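Local coordinates for protein B-agarase (Saccharophagus degradans, PDB 4BQ2) that probably cleaves the beta-1,4 linkages of agarose from the chain ends, acting as a family 50 exo-beta-agarase, at residues A[499-504]-A[561-566]; A[506-511]-A[557-562]; A[529-534]-A[567-572]; A[492-497]-A[581-586]; A[449-454]-A[712-717]. One frame throughout, in Å; residues are numbered along the deposited sequence.

In the fold
Five contacts join parts of the chain between residues 449 and 717. The loop at 449-454 opens interaction 5, which closes the longest loop when 712-717 returns to it. Nested inside is interaction 4, which joins the loop 492-497 to helix 565-593. Interactions 1, 2 and 3 lie within that loop in turn, in a helical excursion of the probable (beta/alpha)8 barrel of this glycoside hydrolase. Interactions 1 and 2 start on the successive helices 500-503 and 505-511 and end on the same stretch, sharing Leu561 and Pro562. Interaction 3, from helix 519-532 to the start of helix 565-593, crosses both. Helix 565-593 carries a segment of interactions 1, 3 and 4.

Interaction 1: residues A[499-504]-A[561-566]; sequences SDKAQY and LPVTDT
In the single turn of helix 500-503, Asp500 touches Val563, and Lys501 reaches both Val563 and Leu561, in the loop leading into helix 565-593. Ser499 precedes this turn as its N-cap: its OG accepts from Ala502 N at 2.9 Å with an N-H...O angle of 149°, the geometry of a capping bond. Asp500 contributes its aliphatic part, CB standing 4.3 Å from Val563 CG2, while its carboxylate pairs with Arg568 in a salt bridge. Lys501 carries most of the contact. With its CG opposite the carbonyl carbon (chi1 -70°) and an extended chain beyond, it runs alongside Val563 in the reverse direction, so that Lys501 CG meets Val563 CG2 at 3.7 Å and Lys501 CE meets the same methyl at 4.0 Å. Lys501 NZ then lies 3.2 Å from Leu561 O, a weak hydrogen bond; its stronger partner is Lys559 O. One lysine thus reaches the carbonyls of Lys559 and Leu561, at and just after the 3-10 turn 558-560. Tyr504, which ends the helical turn, sends its OH to Glu612, and its side chain touches Ser572 and Leu575. The short helix 500-503 therefore rests on the N-terminal part of helix 565-593 and on the loop that enters it.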
# COMPACT_ATOMS: atom_id res chain seq x y z
N SER A 499 -11.33 16.27 -3.99
CA SER A 499 -12.11 17.49 -4.08
C SER A 499 -11.65 18.41 -2.98
O SER A 499 -10.99 17.99 -2.03
CB SER A 499 -13.61 17.20 -3.93
OG SER A 499 -13.94 16.96 -2.57
N ASP A 500 -12.02 19.68 -3.09
CA ASP A 500 -11.63 20.63 -2.06
C ASP A 500 -12.29 20.30 -0.71
O ASP A 500 -11.63 20.33 0.34
CB ASP A 500 -11.85 22.06 -2.54
CG ASP A 500 -10.81 22.49 -3.56
OD1 ASP A 500 -9.60 22.33 -3.24
OD2 ASP A 500 -11.18 22.96 -4.67
N LYS A 501 -13.56 19.89 -0.75
CA LYS A 501 -14.20 19.41 0.46
C LYS A 501 -13.61 18.15 1.05
O LYS A 501 -13.62 17.98 2.29
CB LYS A 501 -15.70 19.24 0.26
CG LYS A 501 -16.43 20.58 0.12
CD LYS A 501 -17.92 20.36 0.02
CE LYS A 501 -18.64 21.65 -0.33
NZ LYS A 501 -20.09 21.43 -0.21
N ALA A 502 -13.08 17.27 0.19
CA ALA A 502 -12.41 16.05 0.69
C ALA A 502 -11.10 16.47 1.33
O ALA A 502 -10.76 16.05 2.42
CB ALA A 502 -12.16 15.06 -0.44
N GLN A 503 -10.36 17.32 0.64
CA GLN A 503 -9.07 17.80 1.14
C GLN A 503 -9.19 18.46 2.53
O GLN A 503 -8.33 18.24 3.42
CB GLN A 503 -8.42 18.75 0.12
CG GLN A 503 -7.19 19.43 0.72
CD GLN A 503 -6.00 19.56 -0.22
OE1 GLN A 503 -5.42 20.64 -0.33
NE2 GLN A 503 -5.57 18.44 -0.83
N TYR A 504 -10.26 19.22 2.72
CA TYR A 504 -10.48 19.94 3.99
C TYR A 504 -11.50 19.23 4.87
O TYR A 504 -12.24 19.85 5.65
CB TYR A 504 -10.86 21.42 3.71
CG TYR A 504 -9.70 22.14 3.09
CD1 TYR A 504 -8.50 22.32 3.81
CD2 TYR A 504 -9.74 22.57 1.77
CE1 TYR A 504 -7.40 22.93 3.22
CE2 TYR A 504 -8.65 23.20 1.18
CZ TYR A 504 -7.48 23.38 1.92
OH TYR A 504 -6.39 23.97 1.36
N LEU A 561 -22.06 24.27 2.47
CA LEU A 561 -21.67 25.54 1.83
C LEU A 561 -20.67 25.32 0.68
O LEU A 561 -19.77 24.48 0.80
CB LEU A 561 -21.04 26.51 2.84
CG LEU A 561 -21.79 26.80 4.15
CD1 LEU A 561 -20.97 27.67 5.11
CD2 LEU A 561 -23.14 27.45 3.84
N PRO A 562 -20.82 26.09 -0.42
CA PRO A 562 -19.83 25.97 -1.50
C PRO A 562 -18.48 26.48 -1.01
O PRO A 562 -18.43 27.39 -0.16
CB PRO A 562 -20.39 26.87 -2.60
CG PRO A 562 -21.32 27.83 -1.92
CD PRO A 562 -21.80 27.17 -0.65
N VAL A 563 -17.40 25.89 -1.49
CA VAL A 563 -16.07 26.36 -1.10
C VAL A 563 -15.76 27.70 -1.78
O VAL A 563 -15.70 27.78 -3.01
CB VAL A 563 -14.94 25.34 -1.39
CG1 VAL A 563 -13.68 25.73 -0.65
CG2 VAL A 563 -15.35 23.92 -0.98
N THR A 564 -15.61 28.74 -0.97
CA THR A 564 -15.30 30.09 -1.44
C THR A 564 -13.89 30.45 -0.96
O THR A 564 -13.28 29.68 -0.22
CB THR A 564 -16.29 31.13 -0.87
OG1 THR A 564 -16.24 31.08 0.56
CG2 THR A 564 -17.69 30.85 -1.37
N ASP A 565 -13.40 31.64 -1.35
CA ASP A 565 -12.06 32.09 -0.95
C ASP A 565 -11.88 32.13 0.55
O ASP A 565 -10.85 31.69 1.07
CB ASP A 565 -11.75 33.46 -1.57
CG ASP A 565 -11.66 33.39 -3.10
OD1 ASP A 565 -11.33 32.30 -3.61
OD2 ASP A 565 -11.96 34.40 -3.80
N THR A 566 -12.88 32.68 1.26
CA THR A 566 -12.76 32.82 2.71
C THR A 566 -12.83 31.45 3.38
O THR A 566 -11.98 31.15 4.23
CB THR A 566 -13.82 33.79 3.33
OG1 THR A 566 -15.12 33.41 2.89
CG2 THR A 566 -13.57 35.22 2.89

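Interaction 2: residues A[506-511]-A[557-562]; sequences IPIHTL and DVKALP
Val558 packs against Ile508 and Leu511, which lie three residues apart on one side of helix 505-511, so the contact is a helix meeting the 3-10 turn 558-560. Both belong to the excursion between strand 483-488 and helix 565-593 of what is probably a (beta/alpha)8 barrel. A single methyl does most of the work for Val558: CG2 lies between the backbone N and the carbonyl carbon (chi1 of CG1 -72°) and from there reaches three targets. Val558 CG2 comes 3.7 Å from Ile508 O, 3.9 Å from Leu511 CB and 4.2 Å from Ile508 CG2. Ile508 CG2 also meets Lys559 CB at 3.8 Å, where the two side chains cross at about a right angle. Beyond this the lysine bends back at chi3 and chi4 to form a salt bridge within its own segment, Lys559 NZ lying 3.1 Å from Asp557 OD1 on the syn side and 32° out of the carboxylate plane. Tyr571 touches both Ile508 and Val558, and Trp542 touches Val558 and Leu511. Polar linkage across the gap is indirect: one water donates to Ile508 O at 2.9 Å and accepts from Lys559 N at 3.1 Å.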
# COMPACT_ATOMS: atom_id res chain seq x y z
N ILE A 506 -11.18 17.36 7.54
CA ILE A 506 -11.02 17.51 9.01
C ILE A 506 -11.59 18.85 9.50
O ILE A 506 -12.36 18.87 10.45
CB ILE A 506 -9.57 17.24 9.49
CG1 ILE A 506 -9.21 15.75 9.27
CG2 ILE A 506 -9.43 17.54 10.98
CD1 ILE A 506 -7.75 15.44 9.53
N PRO A 507 -11.21 19.99 8.85
CA PRO A 507 -11.87 21.25 9.22
C PRO A 507 -13.39 21.21 9.06
O PRO A 507 -14.09 21.63 9.96
CB PRO A 507 -11.24 22.26 8.27
CG PRO A 507 -9.85 21.76 8.14
CD PRO A 507 -10.00 20.25 8.04
N ILE A 508 -13.87 20.67 7.95
CA ILE A 508 -15.31 20.68 7.68
C ILE A 508 -16.04 19.87 8.75
O ILE A 508 -16.96 20.37 9.39
CB ILE A 508 -15.58 20.19 6.24
CG1 ILE A 508 -15.11 21.26 5.25
CG2 ILE A 508 -17.03 19.76 6.03
CD1 ILE A 508 -15.23 20.85 3.80
N HIS A 509 -15.62 18.62 8.95
CA HIS A 509 -16.26 17.77 9.96
C HIS A 509 -16.17 18.35 11.39
O HIS A 509 -17.13 18.28 12.17
CB HIS A 509 -15.67 16.36 9.94
CG HIS A 509 -16.41 15.36 10.79
ND1 HIS A 509 -16.24 15.27 12.15
CD2 HIS A 509 -17.31 14.40 10.45
CE1 HIS A 509 -17.02 14.31 12.63
NE2 HIS A 509 -17.68 13.77 11.61
N THR A 510 -15.01 18.90 11.74
CA THR A 510 -14.84 19.40 13.10
C THR A 510 -15.63 20.68 13.35
O THR A 510 -16.19 20.87 14.45
CB THR A 510 -13.36 19.60 13.42
OG1 THR A 510 -12.66 18.39 13.08
CG2 THR A 510 -13.16 19.91 14.91
N LEU A 511 -15.66 21.55 12.34
CA LEU A 511 -16.44 22.80 12.44
C LEU A 511 -17.92 22.48 12.63
O LEU A 511 -18.64 23.24 13.28
CB LEU A 511 -16.24 23.69 11.21
CG LEU A 511 -14.92 24.47 11.22
CD1 LEU A 511 -14.70 25.14 9.87
CD2 LEU A 511 -14.88 25.48 12.36
N ASP A 557 -22.74 23.60 10.15
CA ASP A 557 -22.72 22.70 8.99
C ASP A 557 -22.14 23.34 7.69
O ASP A 557 -22.84 23.60 6.69
CB ASP A 557 -24.13 22.11 8.81
CG ASP A 557 -24.22 21.10 7.69
OD1 ASP A 557 -23.20 20.46 7.34
OD2 ASP A 557 -25.33 20.93 7.16
N VAL A 558 -20.84 23.59 7.72
CA VAL A 558 -20.12 24.16 6.59
C VAL A 558 -20.11 23.21 5.40
O VAL A 558 -19.87 23.61 4.27
CB VAL A 558 -18.71 24.61 6.99
CG1 VAL A 558 -18.79 25.85 7.86
CG2 VAL A 558 -17.96 23.49 7.73
N LYS A 559 -20.42 21.94 5.67
CA LYS A 559 -20.39 20.88 4.67
C LYS A 559 -21.33 21.17 3.52
O LYS A 559 -21.04 20.82 2.39
CB LYS A 559 -20.73 19.56 5.35
CG LYS A 559 -20.97 18.37 4.45
CD LYS A 559 -21.03 17.09 5.29
CE LYS A 559 -21.72 17.28 6.65
NZ LYS A 559 -23.21 17.44 6.61
N ALA A 560 -22.45 21.84 3.80
CA ALA A 560 -23.40 22.20 2.74
C ALA A 560 -23.05 23.52 2.00
O ALA A 560 -23.68 23.83 0.98
CB ALA A 560 -24.82 22.23 3.29
N LEU A 561 -22.06 24.27 2.47
CA LEU A 561 -21.67 25.54 1.83
C LEU A 561 -20.67 25.32 0.68
O LEU A 561 -19.77 24.48 0.80
CB LEU A 561 -21.04 26.51 2.84
CG LEU A 561 -21.79 26.80 4.15
CD1 LEU A 561 -20.97 27.67 5.11
CD2 LEU A 561 -23.14 27.45 3.84
N PRO A 562 -20.82 26.09 -0.42
CA PRO A 562 -19.83 25.97 -1.50
C PRO A 562 -18.48 26.48 -1.01
O PRO A 562 -18.43 27.39 -0.16
CB PRO A 562 -20.39 26.87 -2.60
CG PRO A 562 -21.32 27.83 -1.92
CD PRO A 562 -21.80 27.17 -0.65
O HOH W 1 -19.71 20.71 8.48

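Interaction 3: residues A[529-534]-A[567-572]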
# COMPACT_ATOMS: atom_id res chain seq x y z
N LYS A 529 -11.91 33.12 16.18
CA LYS A 529 -12.14 34.31 16.99
C LYS A 529 -11.02 35.33 16.88
O LYS A 529 -11.29 36.53 16.80
CB LYS A 529 -12.42 33.96 18.45
CG LYS A 529 -13.84 33.44 18.62
CD LYS A 529 -13.99 32.71 19.93
CE LYS A 529 -15.30 31.95 19.94
NZ LYS A 529 -15.45 31.20 21.21
N ALA A 530 -9.77 34.86 16.87
CA ALA A 530 -8.65 35.78 16.75
C ALA A 530 -8.64 36.39 15.35
O ALA A 530 -8.29 37.56 15.21
CB ALA A 530 -7.32 35.10 17.07
N LYS A 531 -9.04 35.63 14.33
CA LYS A 531 -9.01 36.12 12.95
C LYS A 531 -10.08 37.20 12.72
O LYS A 531 -9.78 38.27 12.22
CB LYS A 531 -9.18 34.96 11.94
CG LYS A 531 -9.26 35.39 10.49
CD LYS A 531 -9.03 34.23 9.52
CE LYS A 531 -9.18 34.70 8.07
NZ LYS A 531 -9.16 33.59 7.06
N TYR A 532 -11.32 36.90 13.10
CA TYR A 532 -12.52 37.68 12.69
C TYR A 532 -12.98 38.66 13.76
O TYR A 532 -13.63 39.65 13.43
CB TYR A 532 -13.69 36.75 12.33
CG TYR A 532 -13.51 36.06 11.00
CD1 TYR A 532 -13.61 36.77 9.80
CD2 TYR A 532 -13.21 34.70 10.94
CE1 TYR A 532 -13.42 36.15 8.57
CE2 TYR A 532 -13.03 34.06 9.73
CZ TYR A 532 -13.14 34.79 8.54
OH TYR A 532 -12.94 34.17 7.34
N LYS A 533 -12.65 38.35 15.01
CA LYS A 533 -13.01 39.13 16.23
C LYS A 533 -14.50 39.03 16.55
O LYS A 533 -14.88 38.57 17.63
CB LYS A 533 -12.53 40.61 16.19
CG LYS A 533 -11.20 40.89 15.50
CD LYS A 533 -9.98 40.36 16.25
CE LYS A 533 -8.72 40.64 15.46
NZ LYS A 533 -7.51 40.20 16.21
N THR A 534 -15.34 39.41 15.59
CA THR A 534 -16.77 39.49 15.82
C THR A 534 -17.45 38.42 14.99
O THR A 534 -16.99 38.11 13.88
CB THR A 534 -17.34 40.86 15.38
OG1 THR A 534 -17.19 40.99 13.96
CG2 THR A 534 -16.60 42.03 16.05
N LEU A 567 -13.81 30.62 3.00
CA LEU A 567 -13.90 29.26 3.53
C LEU A 567 -12.63 28.46 3.26
O LEU A 567 -12.07 27.86 4.17
CB LEU A 567 -15.15 28.51 3.00
CG LEU A 567 -16.48 28.87 3.67
CD1 LEU A 567 -17.63 28.18 2.95
CD2 LEU A 567 -16.46 28.51 5.17
N ARG A 568 -12.11 28.51 2.03
CA ARG A 568 -10.84 27.85 1.77
C ARG A 568 -9.68 28.34 2.68
O ARG A 568 -8.94 27.52 3.26
CB ARG A 568 -10.44 28.00 0.30
CG ARG A 568 -9.18 27.25 -0.05
CD ARG A 568 -8.76 27.52 -1.50
NE ARG A 568 -9.87 27.27 -2.42
CZ ARG A 568 -10.19 26.08 -2.93
NH1 ARG A 568 -9.46 25.00 -2.62
NH2 ARG A 568 -11.23 25.96 -3.74
N ALA A 569 -9.54 29.66 2.83
CA ALA A 569 -8.48 30.23 3.66
C ALA A 569 -8.60 29.74 5.10
O ALA A 569 -7.60 29.40 5.75
CB ALA A 569 -8.51 31.76 3.62
N ASP A 570 -9.83 29.68 5.58
CA ASP A 570 -10.14 29.20 6.92
C ASP A 570 -9.88 27.71 7.10
O ASP A 570 -9.32 27.28 8.14
CB ASP A 570 -11.58 29.58 7.32
CG ASP A 570 -11.74 31.09 7.57
OD1 ASP A 570 -10.72 31.76 7.82
OD2 ASP A 570 -12.88 31.59 7.52
N TYR A 571 -10.30 26.91 6.12
CA TYR A 571 -10.05 25.48 6.22
C TYR A 571 -8.55 25.22 6.18
O TYR A 571 -8.05 24.39 6.95
CB TYR A 571 -10.71 24.72 5.08
CG TYR A 571 -12.22 24.77 5.01
CD1 TYR A 571 -13.00 25.09 6.12
CD2 TYR A 571 -12.86 24.45 3.81
CE1 TYR A 571 -14.38 25.08 6.03
CE2 TYR A 571 -14.24 24.47 3.70
CZ TYR A 571 -15.00 24.79 4.82
OH TYR A 571 -16.36 24.80 4.72
N SER A 572 -7.84 25.97 5.33
CA SER A 572 -6.38 25.86 5.22
C SER A 572 -5.71 26.18 6.57
O SER A 572 -4.86 25.41 7.04
CB SER A 572 -5.82 26.77 4.13
OG SER A 572 -4.41 26.54 3.98
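Two polar bonds converge on Asp570 from adjacent residues of helix 519-532. The charged one is a salt bridge, Lys531 NZ to Asp570 OD1 at 2.5 Å; this is short for such a pair, so the exact value deserves caution. The ammonium arrives on the syn side of OD1, 30° out of the carboxylate plane, at the end of a fully extended chain whose CG is trans to the backbone N (chi1 176°). The neutral one is a hydrogen bond in which Tyr532 OH donates to the syn lone pair of Asp570 OD2 at 2.6 Å. The carboxylate lies at the edge of the tyrosine ring, with the two planes 83° apart. Helices 519-532 and 565-593, from the helical excursion after strand 483-488 of the probable (beta/alpha)8 barrel, are bridged here by side chains, the CA atoms of Lys531 and Asp570 being 9.2 Å apart. Asp570 is buried, and OD2 has a further donor in Trp542 NE1; three donors on one carboxylate would probably favour its charged form. Van der Waals contact is slight: Lys531 NZ passes 4.0 Å from the Ala569 CB methyl, and Lys531 CG stands 4.0 Å above the plane of the Tyr532 ring, toward the rim. Tyr532 also packs on Ala537, Ala541 and Trp542 of helix 535-542.

Interaction 4: residues A[492-497]-A[581-586]; sequences KSFGRP and QYFKVV
A T-shaped aromatic pair, Phe494 on Tyr582, joins the loop after strand 483-488 to helix 565-593 in what is probably a (beta/alpha)8 barrel. The assignment rests on a centroid separation of 5.7 Å and planes at 81°: Phe494 points the edge of its ring at the face of Tyr582, and its CZ comes 4.0 Å from Tyr582 CD2, offset toward the rim. Tyr582, with CG opposite the backbone N (chi1 172°), has its other face taken by Val586 CG2, 3.9 Å above the plane, so the ring is held between the loop and the next turn of its own helix. Phe583 joins the cluster obliquely, its CE2 4.4 Å from Phe494 CZ, while Tyr582 CD2 sits over the centre of its face. Near the phenol, Lys492 crosses the tyrosine: its CD lies 3.6 Å from Tyr582 OH, and the bend at chi3 (78°) turns its CE toward Tyr582 CE1, 4.0 Å away. The hydroxyl has a hydrogen bond to Asp489. In the surroundings, Phe494 also touches Met454 in strand 454-455 and Val613 in helix 611-620, Phe583 rests on Ala617 and Tyr620 of the latter, and Val585 packs on helix 460-477.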
# COMPACT_ATOMS: atom_id res chain seq x y z
N LYS A 492 -2.22 8.17 7.74
CA LYS A 492 -3.35 8.76 8.45
C LYS A 492 -4.21 9.50 7.45
O LYS A 492 -3.71 10.06 6.47
CB LYS A 492 -2.85 9.70 9.57
CG LYS A 492 -1.90 9.00 10.57
CD LYS A 492 -1.72 9.82 11.86
CE LYS A 492 -2.94 9.63 12.76
NZ LYS A 492 -3.09 8.24 13.32
N SER A 493 -5.51 9.49 7.68
CA SER A 493 -6.44 10.21 6.79
C SER A 493 -6.49 11.71 7.10
O SER A 493 -7.44 12.20 7.73
CB SER A 493 -7.84 9.58 6.89
OG SER A 493 -7.83 8.26 6.32
N PHE A 494 -5.47 12.44 6.63
CA PHE A 494 -5.38 13.87 6.87
C PHE A 494 -6.25 14.67 5.88
O PHE A 494 -6.45 15.87 6.05
CB PHE A 494 -3.93 14.36 6.73
CG PHE A 494 -3.12 14.20 7.96
CD1 PHE A 494 -3.29 15.06 9.04
CD2 PHE A 494 -2.12 13.22 8.02
CE1 PHE A 494 -2.50 14.92 10.18
CE2 PHE A 494 -1.34 13.07 9.16
CZ PHE A 494 -1.52 13.92 10.23
N GLY A 495 -6.74 13.99 4.84
CA GLY A 495 -7.67 14.61 3.86
C GLY A 495 -7.28 14.19 2.45
O GLY A 495 -6.11 14.30 2.08
N ARG A 496 -8.26 13.75 1.66
CA ARG A 496 -8.06 13.21 0.30
C ARG A 496 -8.05 14.32 -0.76
O ARG A 496 -8.65 15.36 -0.54
CB ARG A 496 -9.19 12.22 -0.06
CG ARG A 496 -9.21 10.95 0.79
CD ARG A 496 -10.20 9.91 0.24
NE ARG A 496 -9.99 9.71 -1.20
CZ ARG A 496 -9.41 8.65 -1.76
NH1 ARG A 496 -8.99 7.63 -1.03
NH2 ARG A 496 -9.27 8.60 -3.09
N PRO A 497 -7.39 14.09 -1.91
CA PRO A 497 -7.24 15.14 -2.92
C PRO A 497 -8.33 15.16 -3.98
O PRO A 497 -8.23 15.92 -4.95
CB PRO A 497 -5.91 14.77 -3.60
CG PRO A 497 -5.93 13.28 -3.55
CD PRO A 497 -6.52 12.94 -2.19
N GLN A 581 -0.07 20.70 15.46
CA GLN A 581 -0.23 20.14 16.79
C GLN A 581 0.06 18.64 16.83
O GLN A 581 0.67 18.14 17.81
CB GLN A 581 -1.63 20.48 17.35
CG GLN A 581 -1.93 19.89 18.73
CD GLN A 581 -1.11 20.49 19.89
OE1 GLN A 581 -0.44 21.52 19.76
NE2 GLN A 581 -1.19 19.83 21.04
N TYR A 582 -0.39 17.92 15.78
CA TYR A 582 -0.08 16.49 15.66
C TYR A 582 1.45 16.29 15.69
O TYR A 582 1.98 15.54 16.54
CB TYR A 582 -0.67 15.88 14.37
CG TYR A 582 -0.18 14.45 14.16
CD1 TYR A 582 -0.80 13.37 14.80
CD2 TYR A 582 0.95 14.19 13.38
CE1 TYR A 582 -0.32 12.07 14.64
CE2 TYR A 582 1.45 12.91 13.24
CZ TYR A 582 0.82 11.86 13.86
OH TYR A 582 1.33 10.60 13.68
N PHE A 583 2.16 16.99 14.79
CA PHE A 583 3.62 16.81 14.65
C PHE A 583 4.43 17.36 15.81
O PHE A 583 5.44 16.76 16.17
CB PHE A 583 4.13 17.34 13.30
CG PHE A 583 3.74 16.49 12.15
CD1 PHE A 583 4.30 15.22 11.99
CD2 PHE A 583 2.75 16.91 11.24
CE1 PHE A 583 3.89 14.39 10.96
CE2 PHE A 583 2.36 16.08 10.17
CZ PHE A 583 2.94 14.83 10.04
N LYS A 584 3.94 18.45 16.41
CA LYS A 584 4.52 19.02 17.64
C LYS A 584 4.51 17.99 18.76
O LYS A 584 5.55 17.70 19.38
CB LYS A 584 3.79 20.29 18.09
CG LYS A 584 4.50 21.04 19.23
CD LYS A 584 3.74 22.28 19.68
CE LYS A 584 4.37 22.92 20.91
NZ LYS A 584 3.38 23.71 21.71
N VAL A 585 3.35 17.39 18.99
CA VAL A 585 3.22 16.42 20.09
C VAL A 585 4.05 15.17 19.82
O VAL A 585 4.75 14.68 20.72
CB VAL A 585 1.75 16.04 20.36
CG1 VAL A 585 1.65 14.83 21.27
CG2 VAL A 585 1.04 17.21 21.00
N VAL A 586 3.98 14.65 18.60
CA VAL A 586 4.74 13.42 18.30
C VAL A 586 6.24 13.65 18.36
O VAL A 586 6.99 12.85 18.97
CB VAL A 586 4.33 12.79 16.97
CG1 VAL A 586 5.30 11.68 16.56
CG2 VAL A 586 2.93 12.20 17.08

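Interaction 5: residues A[449-454]-A[712-717]; sequences DFWGAM and DGENYN
An indole edge pointing at a carboxylate oxygen is the striking element here: Trp451 CH2 lies 3.3 Å from Asp712 OD2, and Trp451 CZ3 3.5 Å from the same oxygen. The oxygen is near the plane of the indole, at its benzo rim, so the approach is edgewise and not a stacking over the face; the ring and carboxylate planes are 29° apart. Glu714 OE2 also lies near the ring plane but more distantly, 4.3 Å from Trp451 CH2. Phe450 CD2 lies over one face of the Trp451 ring, 3.7 Å above its centre; separately, the ring nitrogen NE1 donates to Glu491. Asp712 is itself firmly placed. Its CG stands between the backbone N and the carbonyl carbon (chi1 72°), and OD1 closes an Asx turn by accepting from Glu714 N at 3.1 Å with an N-H...O angle of 173°. Arg709 pairs with that oxygen in a salt bridge. The two loops follow strands 443-444 and 693-699, and Glu714 OE2 binds a glycerol, probably from the crystallisation liquor, which may mark a pocket. The stronger polar partners of Trp451 and Asp712 are Glu491 and Arg709; between the two residues themselves, since aromatic C-H groups carry a slight positive charge, the carboxylate probably attracts the rim of Trp451 only weakly.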
# COMPACT_ATOMS: atom_id res chain seq x y z
N ASP A 449 -12.28 8.59 6.79
CA ASP A 449 -11.15 7.99 7.47
C ASP A 449 -11.03 6.54 7.01
O ASP A 449 -12.00 5.76 7.13
CB ASP A 449 -11.36 8.02 8.99
CG ASP A 449 -11.54 9.41 9.53
OD1 ASP A 449 -10.94 10.37 9.00
OD2 ASP A 449 -12.29 9.53 10.52
N PHE A 450 -9.85 6.20 6.50
CA PHE A 450 -9.62 4.90 5.95
C PHE A 450 -9.17 3.85 6.97
O PHE A 450 -9.93 2.95 7.36
CB PHE A 450 -8.66 4.96 4.75
CG PHE A 450 -8.60 3.67 4.02
CD1 PHE A 450 -9.69 3.27 3.23
CD2 PHE A 450 -7.53 2.79 4.19
CE1 PHE A 450 -9.69 2.04 2.59
CE2 PHE A 450 -7.51 1.56 3.54
CZ PHE A 450 -8.60 1.19 2.74
N TRP A 451 -7.91 3.91 7.39
CA TRP A 451 -7.40 2.92 8.37
C TRP A 451 -8.06 3.02 9.76
O TRP A 451 -8.09 2.05 10.51
CB TRP A 451 -5.89 3.05 8.48
CG TRP A 451 -5.10 2.66 7.23
CD1 TRP A 451 -4.21 3.45 6.54
CD2 TRP A 451 -5.10 1.38 6.57
NE1 TRP A 451 -3.67 2.75 5.50
CE2 TRP A 451 -4.20 1.48 5.48
CE3 TRP A 451 -5.78 0.16 6.79
CZ2 TRP A 451 -3.96 0.40 4.61
CZ3 TRP A 451 -5.54 -0.91 5.92
CH2 TRP A 451 -4.63 -0.78 4.84
N GLY A 452 -8.59 4.20 10.10
CA GLY A 452 -9.13 4.44 11.44
C GLY A 452 -9.42 5.91 11.64
O GLY A 452 -9.02 6.75 10.82
N ALA A 453 -10.11 6.24 12.73
CA ALA A 453 -10.43 7.63 13.04
C ALA A 453 -9.17 8.43 13.37
O ALA A 453 -8.16 7.86 13.84
CB ALA A 453 -11.40 7.69 14.21
N MET A 454 -9.24 9.74 13.18
CA MET A 454 -8.10 10.64 13.42
C MET A 454 -8.07 11.08 14.89
O MET A 454 -9.13 11.23 15.52
CB MET A 454 -8.17 11.83 12.46
CG MET A 454 -7.88 11.43 11.03
SD MET A 454 -6.16 10.89 10.80
CE MET A 454 -5.32 12.48 10.81
N ASP A 712 -6.81 -7.31 6.30
CA ASP A 712 -7.68 -6.60 5.37
C ASP A 712 -7.81 -7.23 3.99
O ASP A 712 -8.33 -6.57 3.07
CB ASP A 712 -7.18 -5.15 5.24
CG ASP A 712 -5.88 -5.07 4.47
OD1 ASP A 712 -5.31 -6.16 4.17
OD2 ASP A 712 -5.47 -3.93 4.14
N GLY A 713 -7.27 -8.44 3.81
CA GLY A 713 -7.44 -9.20 2.56
C GLY A 713 -6.48 -8.87 1.42
O GLY A 713 -6.59 -9.44 0.34
N GLU A 714 -5.56 -7.93 1.62
CA GLU A 714 -4.52 -7.74 0.59
C GLU A 714 -3.85 -9.11 0.35
O GLU A 714 -3.43 -9.79 1.31
CB GLU A 714 -3.47 -6.70 1.01
CG GLU A 714 -3.97 -5.25 1.03
CD GLU A 714 -2.88 -4.25 1.36
OE1 GLU A 714 -1.69 -4.65 1.44
OE2 GLU A 714 -3.21 -3.05 1.53
N ASN A 715 -3.73 -9.47 -0.93
CA ASN A 715 -3.28 -10.78 -1.37
C ASN A 715 -2.29 -10.66 -2.50
O ASN A 715 -2.42 -11.32 -3.53
CB ASN A 715 -4.50 -11.68 -1.78
CG ASN A 715 -5.32 -11.11 -2.95
OD1 ASN A 715 -5.25 -9.91 -3.27
ND2 ASN A 715 -6.09 -11.98 -3.61
N TYR A 716 -1.28 -9.80 -2.31
CA TYR A 716 -0.43 -9.34 -3.41
C TYR A 716 0.92 -10.04 -3.59
O TYR A 716 1.55 -10.47 -2.62
CB TYR A 716 -0.10 -7.84 -3.15
CG TYR A 716 -1.25 -6.86 -2.99
CD1 TYR A 716 -2.51 -7.09 -3.57
CD2 TYR A 716 -1.05 -5.65 -2.31
CE1 TYR A 716 -3.54 -6.18 -3.44
CE2 TYR A 716 -2.07 -4.71 -2.19
CZ TYR A 716 -3.31 -4.97 -2.76
OH TYR A 716 -4.33 -4.03 -2.64
N ASN A 717 1.42 -10.03 -4.83
CA ASN A 717 2.79 -10.46 -5.13
C ASN A 717 3.75 -9.31 -4.91
O ASN A 717 4.25 -8.74 -5.86
CB ASN A 717 2.92 -11.00 -6.57
CG ASN A 717 4.37 -11.31 -6.96
OD1 ASN A 717 5.21 -11.75 -6.11
ND2 ASN A 717 4.69 -11.06 -8.20